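Local coordinates for Phthiocerol/phenolphthiocerol synthesis polyketide synthase type I PpsC (Mycobacterium tuberculosis, PDB 5NJI), which probably dehydrates beta-hydroxyacyl chains through its dehydratase domain during polyketide assembly for phthiocerol and phenolphthiocerol lipids, at residues A232-L245 with V283-V297. The protein carries 1 engineered substitution. Sequence-based numbering, arbitrary orientation.
With 8Z2 (~{S}-[2-[3-[[(2~{R})-4-[[[(2~{R},3~{S},4~{R},5~{R})-5-(6-aminopurin-9-yl)-4-oxidanyl-3-phosphonooxy-oxolan-2-yl]methoxy-oxidanyl-phosphoryl]oxy-oxidanyl-phosphoryl]oxy-3,3-dimethyl-2-oxidanyl-butanoyl]amino]propanoylamino]ethyl] (~{E})-dodec-2-enethioate), chain B.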
ATOM      1  N   ALA A 232      -1.572   6.927  -3.964  1.00 16.12           N
ATOM      2  CA  ALA A 232      -0.230   7.441  -4.236  1.00 18.23           C
ATOM      3  C   ALA A 232       0.504   6.582  -5.263  1.00 16.05           C
ATOM      4  O   ALA A 232       1.144   7.111  -6.174  1.00 19.14           O
ATOM      5  CB  ALA A 232       0.576   7.528  -2.944  1.00 18.63           C
ATOM      6  N   LEU A 233       0.417   5.254  -5.147  1.00 16.94           N
ATOM      7  CA  LEU A 233       1.079   4.355  -6.099  1.00 15.20           C
ATOM      8  C   LEU A 233       0.507   4.459  -7.507  1.00 18.23           C
ATOM      9  O   LEU A 233       1.232   4.241  -8.481  1.00 18.60           O
ATOM     10  CB  LEU A 233       0.953   2.904  -5.628  1.00 17.45           C
ATOM     11  CG  LEU A 233       1.582   2.553  -4.281  1.00 20.78           C
ATOM     12  CD1 LEU A 233       1.264   1.103  -3.947  1.00 22.02           C
ATOM     13  CD2 LEU A 233       3.092   2.793  -4.313  1.00 22.02           C
ATOM     14  N   GLN A 234      -0.789   4.760  -7.634  1.00 15.99           N
ATOM     15  CA  GLN A 234      -1.418   4.863  -8.940  1.00 13.69           C
ATOM     16  C   GLN A 234      -0.725   5.899  -9.807  1.00 14.69           C
ATOM     17  O   GLN A 234      -0.790   5.807 -11.034  1.00 18.64           O
ATOM     18  CB  GLN A 234      -2.882   5.239  -8.789  1.00 15.23           C
ATOM     19  CG  GLN A 234      -3.769   4.167  -8.206  1.00 15.01           C
ATOM     20  CD  GLN A 234      -5.116   4.732  -7.826  1.00 17.75           C
ATOM     21  OE1 GLN A 234      -5.500   5.798  -8.288  1.00 17.49           O
ATOM     22  NE2 GLN A 234      -5.834   4.035  -6.947  1.00 19.11           N
ATOM     23  N   THR A 235      -0.072   6.881  -9.185  1.00 17.09           N
ATOM     24  CA  THR A 235       0.637   7.918  -9.928  1.00 19.97           C
ATOM     25  C   THR A 235       1.685   7.318 -10.851  1.00 18.67           C
ATOM     26  O   THR A 235       2.011   7.907 -11.887  1.00 20.67           O
ATOM     27  CB  THR A 235       1.305   8.896  -8.961  1.00 20.76           C
ATOM     28  OG1 THR A 235       2.374   8.241  -8.289  1.00 22.34           O
ATOM     29  CG2 THR A 235       0.351   9.400  -7.926  1.00 18.35           C
ATOM     30  N   LEU A 236       2.232   6.155 -10.488  1.00 17.04           N
ATOM     31  CA  LEU A 236       3.261   5.526 -11.304  1.00 17.22           C
ATOM     32  C   LEU A 236       2.725   5.137 -12.668  1.00 19.73           C
ATOM     33  O   LEU A 236       3.503   5.045 -13.622  1.00 19.86           O
ATOM     34  CB  LEU A 236       3.816   4.302 -10.585  1.00 19.31           C
ATOM     35  CG  LEU A 236       4.538   4.637  -9.284  1.00 20.89           C
ATOM     36  CD1 LEU A 236       4.872   3.339  -8.552  1.00 21.30           C
ATOM     37  CD2 LEU A 236       5.806   5.479  -9.499  1.00 26.25           C
ATOM     38  N   GLY A 237       1.408   4.975 -12.785  1.00 19.62           N
ATOM     39  CA  GLY A 237       0.765   4.660 -14.044  1.00 21.07           C
ATOM     40  C   GLY A 237       0.793   5.782 -15.053  1.00 23.33           C
ATOM     41  O   GLY A 237       0.468   5.546 -16.221  1.00 22.23           O
ATOM     42  N   ALA A 238       1.154   6.988 -14.637  1.00 19.63           N
ATOM     43  CA  ALA A 238       1.204   8.129 -15.542  1.00 22.13           C
ATOM     44  C   ALA A 238       2.621   8.511 -15.926  1.00 21.00           C
ATOM     45  O   ALA A 238       2.800   9.472 -16.679  1.00 23.96           O
ATOM     46  CB  ALA A 238       0.499   9.333 -14.920  1.00 21.00           C
ATOM     47  N   THR A 239       3.630   7.790 -15.443  1.00 22.03           N
ATOM     48  CA  THR A 239       5.003   8.086 -15.825  1.00 24.66           C
ATOM     49  C   THR A 239       5.245   7.735 -17.293  1.00 26.58           C
ATOM     50  O   THR A 239       4.509   6.968 -17.908  1.00 23.40           O
ATOM     51  CB  THR A 239       5.994   7.308 -14.963  1.00 19.36           C
ATOM     52  OG1 THR A 239       5.723   5.911 -15.089  1.00 20.19           O
ATOM     53  CG2 THR A 239       5.907   7.761 -13.497  1.00 19.00           C
ATOM     54  N   ARG A 240       6.317   8.305 -17.848  1.00 22.91           N
ATOM     55  CA  ARG A 240       6.682   7.975 -19.222  1.00 26.24           C
ATOM     56  C   ARG A 240       6.914   6.480 -19.389  1.00 23.83           C
ATOM     57  O   ARG A 240       6.470   5.883 -20.375  1.00 27.44           O
ATOM     58  CB  ARG A 240       7.923   8.757 -19.650  1.00 30.06           C
ATOM     59  CG  ARG A 240       8.276   8.542 -21.130  1.00 40.29           C
ATOM     60  CD  ARG A 240       9.010   9.732 -21.728  1.00 48.59           C
ATOM     61  NE  ARG A 240      10.125  10.172 -20.896  1.00 59.05           N
ATOM     62  CZ  ARG A 240      11.072  11.013 -21.295  1.00 71.31           C
ATOM     63  NH1 ARG A 240      11.055  11.507 -22.526  1.00 87.56           N
ATOM     64  NH2 ARG A 240      12.043  11.357 -20.463  1.00 65.96           N
ATOM     65  N   THR A 241       7.611   5.851 -18.438  1.00 24.57           N
ATOM     66  CA  THR A 241       7.838   4.415 -18.529  1.00 26.33           C
ATOM     67  C   THR A 241       6.517   3.663 -18.609  1.00 27.51           C
ATOM     68  O   THR A 241       6.368   2.723 -19.399  1.00 29.89           O
ATOM     69  CB  THR A 241       8.658   3.947 -17.325  1.00 29.69           C
ATOM     70  OG1 THR A 241       9.921   4.605 -17.337  1.00 29.30           O
ATOM     71  CG2 THR A 241       8.896   2.451 -17.359  1.00 33.40           C
ATOM     72  N   ALA A 242       5.535   4.081 -17.815  1.00 27.13           N
ATOM     73  CA  ALA A 242       4.258   3.383 -17.799  1.00 23.09           C
ATOM     74  C   ALA A 242       3.485   3.587 -19.093  1.00 28.18           C
ATOM     75  O   ALA A 242       2.875   2.647 -19.608  1.00 29.92           O
ATOM     76  CB  ALA A 242       3.415   3.850 -16.617  1.00 21.64           C
ATOM     77  N   THR A 243       3.444   4.816 -19.604  1.00 26.48           N
ATOM     78  CA  THR A 243       2.647   5.060 -20.798  1.00 29.85           C
ATOM     79  C   THR A 243       3.323   4.469 -22.035  1.00 31.74           C
ATOM     80  O   THR A 243       2.636   4.002 -22.951  1.00 34.51           O
ATOM     81  CB  THR A 243       2.374   6.562 -20.947  1.00 34.39           C
ATOM     82  OG1 THR A 243       3.604   7.291 -20.959  1.00 31.39           O
ATOM     83  CG2 THR A 243       1.526   7.073 -19.780  1.00 33.65           C
ATOM     84  N   ASP A 244       4.655   4.427 -22.062  1.00 34.63           N
ATOM     85  CA  ASP A 244       5.337   3.742 -23.157  1.00 36.95           C
ATOM     86  C   ASP A 244       4.969   2.263 -23.184  1.00 36.71           C
ATOM     87  O   ASP A 244       4.810   1.674 -24.259  1.00 45.57           O
ATOM     88  CB  ASP A 244       6.854   3.912 -23.037  1.00 42.75           C
ATOM     89  CG  ASP A 244       7.342   5.285 -23.501  1.00 48.73           C
ATOM     90  OD1 ASP A 244       6.515   6.111 -23.947  1.00 49.46           O
ATOM     91  OD2 ASP A 244       8.564   5.535 -23.417  1.00 54.53           O
ATOM     92  N   LEU A 245       4.812   1.648 -22.010  1.00 35.79           N
ATOM     93  CA  LEU A 245       4.506   0.224 -21.964  1.00 42.15           C
ATOM     94  C   LEU A 245       3.090  -0.042 -22.453  1.00 47.72           C
ATOM     95  O   LEU A 245       2.845  -1.030 -23.155  1.00 48.11           O
ATOM     96  CB  LEU A 245       4.695  -0.312 -20.543  1.00 44.41           C
ATOM     97  CG  LEU A 245       4.224  -1.753 -20.297  1.00 54.79           C
ATOM     98  CD1 LEU A 245       5.068  -2.755 -21.076  1.00 63.97           C
ATOM     99  CD2 LEU A 245       4.234  -2.083 -18.815  1.00 60.39           C
ATOM    100  N   VAL A 283       3.983  12.461  -5.998  1.00 21.34           N
ATOM    101  CA  VAL A 283       4.959  12.522  -7.077  1.00 21.46           C
ATOM    102  C   VAL A 283       5.577  11.130  -7.209  1.00 20.15           C
ATOM    103  O   VAL A 283       6.042  10.559  -6.217  1.00 22.55           O
ATOM    104  CB  VAL A 283       6.030  13.592  -6.813  1.00 20.27           C
ATOM    105  CG1 VAL A 283       6.996  13.672  -7.980  1.00 22.17           C
ATOM    106  CG2 VAL A 283       5.371  14.934  -6.555  1.00 22.19           C
ATOM    107  N   GLY A 284       5.529  10.574  -8.410  1.00 21.24           N
ATOM    108  CA  GLY A 284       6.012   9.224  -8.647  1.00 20.11           C
ATOM    109  C   GLY A 284       6.944   9.161  -9.837  1.00 17.30           C
ATOM    110  O   GLY A 284       6.714   9.814 -10.857  1.00 20.91           O
ATOM    111  N   SER A 285       8.008   8.367  -9.695  1.00 18.09           N
ATOM    112  CA  SER A 285       8.947   8.098 -10.772  1.00 18.35           C
ATOM    113  C   SER A 285       9.092   6.595 -10.928  1.00 17.58           C
ATOM    114  O   SER A 285       9.041   5.845  -9.949  1.00 19.06           O
ATOM    115  CB  SER A 285      10.324   8.749 -10.516  1.00 27.53           C
ATOM    116  OG  SER A 285      10.906   8.262  -9.328  1.00 32.11           O
ATOM    117  N   LEU A 286       9.260   6.164 -12.174  1.00 19.25           N
ATOM    118  CA  LEU A 286       9.311   4.756 -12.518  1.00 19.66           C
ATOM    119  C   LEU A 286      10.425   4.523 -13.523  1.00 19.84           C
ATOM    120  O   LEU A 286      10.603   5.321 -14.452  1.00 23.14           O
ATOM    121  CB  LEU A 286       7.973   4.309 -13.094  1.00 20.72           C
ATOM    122  CG  LEU A 286       7.686   2.823 -13.296  1.00 19.49           C
ATOM    123  CD1 LEU A 286       7.517   2.120 -11.965  1.00 20.71           C
ATOM    124  CD2 LEU A 286       6.444   2.655 -14.101  1.00 21.79           C
ATOM    125  N   ALA A 287      11.198   3.457 -13.308  1.00 20.33           N
ATOM    126  CA  ALA A 287      12.276   3.047 -14.195  1.00 23.47           C
ATOM    127  C   ALA A 287      12.177   1.547 -14.460  1.00 21.87           C
ATOM    128  O   ALA A 287      11.710   0.772 -13.616  1.00 22.39           O
ATOM    129  CB  ALA A 287      13.658   3.379 -13.586  1.00 22.58           C
ATOM    130  N   ALA A 288      12.597   1.137 -15.654  1.00 23.61           N
ATOM    131  CA  ALA A 288      12.742  -0.277 -15.956  1.00 24.38           C
ATOM    132  C   ALA A 288      13.940  -0.868 -15.226  1.00 24.48           C
ATOM    133  O   ALA A 288      14.981  -0.215 -15.059  1.00 28.41           O
ATOM    134  CB  ALA A 288      12.896  -0.491 -17.464  1.00 28.11           C
ATOM    135  N   ALA A 289      13.791  -2.125 -14.817  1.00 23.20           N
ATOM    136  CA  ALA A 289      14.841  -2.908 -14.175  1.00 23.61           C
ATOM    137  C   ALA A 289      14.763  -4.290 -14.830  1.00 21.54           C
ATOM    138  O   ALA A 289      14.153  -5.229 -14.318  1.00 22.41           O
ATOM    139  CB  ALA A 289      14.670  -2.968 -12.661  1.00 26.65           C
ATOM    140  N   GLY A 290      15.359  -4.402 -16.007  1.00 23.61           N
ATOM    141  CA  GLY A 290      15.202  -5.620 -16.779  1.00 25.95           C
ATOM    142  C   GLY A 290      13.739  -5.833 -17.123  1.00 24.82           C
ATOM    143  O   GLY A 290      13.076  -4.955 -17.696  1.00 28.52           O
ATOM    144  N   ASP A 291      13.217  -6.993 -16.738  1.00 25.67           N
ATOM    145  CA  ASP A 291      11.832  -7.346 -17.020  1.00 33.30           C
ATOM    146  C   ASP A 291      10.880  -6.818 -15.968  1.00 33.51           C
ATOM    147  O   ASP A 291       9.672  -7.029 -16.081  1.00 29.91           O
ATOM    148  CB  ASP A 291      11.672  -8.867 -17.129  1.00 30.00           C
ATOM    149  CG  ASP A 291      11.998  -9.590 -15.841  1.00 43.93           C
ATOM    150  OD1 ASP A 291      12.720  -9.021 -14.987  1.00 52.44           O
ATOM    151  OD2 ASP A 291      11.543 -10.745 -15.692  1.00 58.04           O
ATOM    152  N   ARG A 292      11.392  -6.141 -14.955  1.00 22.07           N
ATOM    153  CA  ARG A 292      10.575  -5.576 -13.897  1.00 19.35           C
ATOM    154  C   ARG A 292      10.603  -4.059 -13.978  1.00 16.86           C
ATOM    155  O   ARG A 292      11.325  -3.467 -14.785  1.00 20.67           O
ATOM    156  CB  ARG A 292      11.065  -6.070 -12.540  1.00 23.69           C
ATOM    157  CG  ARG A 292      10.851  -7.560 -12.388  1.00 32.11           C
ATOM    158  CD  ARG A 292      10.715  -7.999 -10.962  1.00 32.48           C
ATOM    159  NE  ARG A 292      10.095  -9.318 -10.912  1.00 31.09           N
ATOM    160  CZ  ARG A 292       9.976 -10.047  -9.816  1.00 37.93           C
ATOM    161  NH1 ARG A 292      10.445  -9.592  -8.665  1.00 29.66           N
ATOM    162  NH2 ARG A 292       9.390 -11.234  -9.880  1.00 37.74           N
ATOM    163  N   LEU A 293       9.773  -3.432 -13.144  1.00 22.60           N
ATOM    164  CA  LEU A 293       9.712  -1.983 -13.013  1.00 19.09           C
ATOM    165  C   LEU A 293       9.962  -1.612 -11.561  1.00 18.83           C
ATOM    166  O   LEU A 293       9.541  -2.339 -10.653  1.00 19.03           O
ATOM    167  CB  LEU A 293       8.348  -1.453 -13.468  1.00 18.31           C
ATOM    168  CG  LEU A 293       7.949  -1.860 -14.882  1.00 19.51           C
ATOM    169  CD1 LEU A 293       6.456  -1.637 -15.059  1.00 36.43           C
ATOM    170  CD2 LEU A 293       8.725  -1.087 -15.928  1.00 22.41           C
ATOM    171  N   VAL A 294      10.679  -0.511 -11.338  1.00 17.38           N
ATOM    172  CA  VAL A 294      10.980  -0.036  -9.988  1.00 18.46           C
ATOM    173  C   VAL A 294      10.594   1.432  -9.880  1.00 20.10           C
ATOM    174  O   VAL A 294      11.065   2.273 -10.657  1.00 18.69           O
ATOM    175  CB  VAL A 294      12.459  -0.226  -9.609  1.00 21.68           C
ATOM    176  CG1 VAL A 294      12.740   0.381  -8.248  1.00 27.38           C
ATOM    177  CG2 VAL A 294      12.801  -1.708  -9.592  1.00 24.19           C
ATOM    178  N   GLY A 295       9.758   1.750  -8.890  1.00 18.77           N
ATOM    179  CA  GLY A 295       9.260   3.090  -8.713  1.00 19.62           C
ATOM    180  C   GLY A 295       9.595   3.646  -7.341  1.00 19.20           C
ATOM    181  O   GLY A 295      10.064   2.945  -6.431  1.00 18.09           O
ATOM    182  N   GLU A 296       9.310   4.932  -7.201  1.00 16.78           N
ATOM    183  CA  GLU A 296       9.504   5.684  -5.973  1.00 17.24           C
ATOM    184  C   GLU A 296       8.358   6.682  -5.918  1.00 18.06           C
ATOM    185  O   GLU A 296       8.024   7.271  -6.948  1.00 18.92           O
ATOM    186  CB  GLU A 296      10.870   6.406  -5.964  1.00 25.92           C
ATOM    187  CG  GLU A 296      11.312   6.947  -4.621  1.00 56.17           C
ATOM    188  CD  GLU A 296      10.740   8.319  -4.314  1.00 76.62           C
ATOM    189  OE1 GLU A 296      10.385   9.046  -5.267  1.00 79.90           O
ATOM    190  OE2 GLU A 296      10.652   8.671  -3.118  1.00 72.38           O
ATOM    191  N   VAL A 297       7.718   6.836  -4.751  1.00 15.13           N
ATOM    192  CA  VAL A 297       6.611   7.785  -4.604  1.00 13.88           C
ATOM    193  C   VAL A 297       6.758   8.586  -3.316  1.00 15.54           C
ATOM    194  O   VAL A 297       7.176   8.061  -2.279  1.00 18.03           O
ATOM    195  CB  VAL A 297       5.224   7.106  -4.650  1.00 21.10           C
ATOM    196  CG1 VAL A 297       5.069   6.225  -5.897  1.00 24.52           C
ATOM    197  CG2 VAL A 297       4.967   6.287  -3.426  1.00 26.14           C
TER
HETATM  198  C2  8Z2 B1301      10.906 -15.726  -0.186  0.50 53.43           C
HETATM  199  C4  8Z2 B1301       9.983 -16.592  -2.156  0.50 57.37           C
HETATM  200  C5  8Z2 B1301       9.915 -17.777  -1.597  0.50 57.94           C
HETATM  201  C6  8Z2 B1301      10.341 -17.972  -0.374  0.50 57.29           C
HETATM  202  C8  8Z2 B1301       9.155 -17.998  -3.558  0.50 58.45           C
HETATM  203  C10 8Z2 B1301       1.371   0.778 -13.325  0.50 35.01           C
HETATM  204  C11 8Z2 B1301       2.602   1.066 -14.086  0.50 36.48           C
HETATM  205  C12 8Z2 B1301       2.607   0.319 -15.365  0.50 36.53           C
HETATM  206  N9  8Z2 B1301       9.454 -16.718  -3.356  0.50 58.52           N
HETATM  207  N7  8Z2 B1301       9.386 -18.618  -2.448  0.50 59.24           N
HETATM  208  N3  8Z2 B1301      10.476 -15.544  -1.472  0.50 55.89           N
HETATM  209  N1  8Z2 B1301      10.846 -16.977   0.357  0.50 54.03           N
HETATM  210  N6  8Z2 B1301      10.214 -19.205   0.049  0.50 57.77           N
HETATM  211  C1' 8Z2 B1301       9.584 -15.240  -3.962  0.50 53.96           C
HETATM  212  C2' 8Z2 B1301      10.996 -15.295  -4.406  0.50 49.35           C
HETATM  213  O2' 8Z2 B1301      11.409 -14.044  -3.873  0.50 53.59           O
HETATM  214  C3' 8Z2 B1301      10.847 -15.467  -6.005  0.50 46.77           C
HETATM  215  O3' 8Z2 B1301      12.088 -16.026  -6.528  0.50 52.85           O
HETATM  216  C4' 8Z2 B1301      10.064 -14.002  -6.176  0.50 46.71           C
HETATM  217  O4' 8Z2 B1301       9.040 -14.244  -5.103  0.50 53.99           O
HETATM  218  C5' 8Z2 B1301       9.300 -13.503  -7.393  0.50 40.71           C
HETATM  219  O5' 8Z2 B1301       8.207 -14.251  -7.774  0.50 48.08           O
HETATM  220  P1  8Z2 B1301       8.187 -15.686  -8.129  0.50 62.31           P
HETATM  221  O11 8Z2 B1301       7.946 -16.220  -6.794  0.50 61.73           O
HETATM  222  O12 8Z2 B1301       9.471 -16.320  -8.523  0.50 61.97           O
HETATM  223  O6  8Z2 B1301       6.950 -16.107  -9.226  0.50 64.22           O
HETATM  224  P2  8Z2 B1301       5.638 -16.891  -8.708  0.50 69.04           P
HETATM  225  O21 8Z2 B1301       5.818 -17.535  -7.268  0.50 67.93           O
HETATM  226  O22 8Z2 B1301       4.924 -17.895  -9.387  0.50 71.64           O
HETATM  227  O7  8Z2 B1301       4.726 -15.536  -8.692  0.50 61.85           O
HETATM  228  CPA 8Z2 B1301       5.010 -14.245  -9.260  0.50 44.02           C
HETATM  229  CPB 8Z2 B1301       3.755 -13.404  -8.900  0.50 34.59           C
HETATM  230  CP8 8Z2 B1301       3.602 -13.471  -7.370  0.50 29.44           C
HETATM  231  CP7 8Z2 B1301       3.879 -11.980  -9.336  0.50 32.29           C
HETATM  232  CP9 8Z2 B1301       2.543 -14.035  -9.577  0.50 31.88           C
HETATM  233  OP3 8Z2 B1301       4.756 -12.932  -6.855  0.50 30.04           O
HETATM  234  CP6 8Z2 B1301       2.373 -12.713  -6.806  0.50 25.44           C
HETATM  235  OP2 8Z2 B1301       1.297 -13.055  -7.141  0.50 27.17           O
HETATM  236  NP2 8Z2 B1301       2.577 -11.842  -5.828  0.50 22.38           N
HETATM  237  CP5 8Z2 B1301       1.561 -11.090  -5.127  0.50 20.72           C
HETATM  238  CP4 8Z2 B1301       1.373  -9.740  -5.793  0.50 16.42           C
HETATM  239  CP3 8Z2 B1301       0.271  -8.976  -5.023  0.50 18.20           C
HETATM  240  OP1 8Z2 B1301      -0.535  -9.569  -4.393  0.50 20.92           O
HETATM  241  NP1 8Z2 B1301       0.255  -7.668  -5.110  0.50 17.99           N
HETATM  242  CP2 8Z2 B1301      -0.692  -6.861  -4.402  0.50 17.62           C
HETATM  243  CP1 8Z2 B1301      -2.032  -6.881  -5.048  0.50 17.99           C
HETATM  244  S   8Z2 B1301      -1.992  -6.060  -6.671  0.50 22.64           S
HETATM  245  P3  8Z2 B1301      12.487 -17.619  -5.893  0.50 59.87           P
HETATM  246  O31 8Z2 B1301      10.979 -18.379  -5.940  0.50 63.10           O
HETATM  247  O32 8Z2 B1301      12.787 -17.733  -4.525  0.50 51.46           O
HETATM  248  O33 8Z2 B1301      13.430 -18.488  -6.604  0.50 73.25           O
HETATM  249  CA1 8Z2 B1301      -1.893  -4.582  -6.275  0.50 23.87           C
HETATM  250  CA2 8Z2 B1301      -1.893  -3.620  -7.403  0.50 23.11           C
HETATM  251  OA1 8Z2 B1301      -1.826  -4.105  -5.186  0.50 21.70           O
HETATM  252  CA3 8Z2 B1301      -1.747  -2.185  -7.079  0.50 25.56           C
HETATM  253  CA4 8Z2 B1301      -1.700  -1.241  -8.209  0.50 34.37           C
HETATM  254  CA5 8Z2 B1301      -1.299   0.154  -7.803  0.50 36.34           C
HETATM  255  CA6 8Z2 B1301      -1.213   1.052  -9.028  0.50 40.39           C
HETATM  256  CA7 8Z2 B1301       0.087   0.794  -9.825  0.50 41.97           C
HETATM  257  CA8 8Z2 B1301       0.010   1.299 -11.252  0.50 41.15           C
HETATM  258  CA9 8Z2 B1301       1.381   1.391 -11.976  0.50 38.89           C
HETATM  259  O   HOH W   1       9.537   7.148 -16.606  1.00 24.88           O
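Leu236 drives its CD2 methyl against the hairpin of strands 283-289 and 292-297. Leu236 CD2 lies 3.8 Å from Val297 CG1, and the two side chains meet at about a right angle. The same methyl lies against backbone at Gly284 and Gly295, neither of which has a side chain. Thr235 OG1 is 3.8 Å from Gly284 CA. Next along, Thr239 OG1 rests 3.4 Å from Leu286 CB. Its chi1 of 58° turns OG1 back over its own backbone. There it donates to Leu236 O and accepts from Ala242 N, as the N-cap of helix 240-245.

The hairpin belongs to the double-hotdog fold of polyketide synthase dehydratases, and its turn 289-292 is type II'. The acyl tail of the bound dodecenoyl-CoA passes Leu233, Gln234 and Gly237. Its last carbon, C12, ends 3.8 Å from Ala242 CB. Arg292, in salt bridge with Glu314, turns its guanidinium edge to the ligand's ribose, NH2 to C5' 3.4 Å.

Thr241 is on the side nearer solvent. A water accepts from Thr241 N and donates to Leu286 O. Thr241 CG2 still touches Leu293 CD2 at 3.8 Å. The contact of exposed Leu245 is loose: Leu245 CD2 is 4.4 Å from Leu293 CD1.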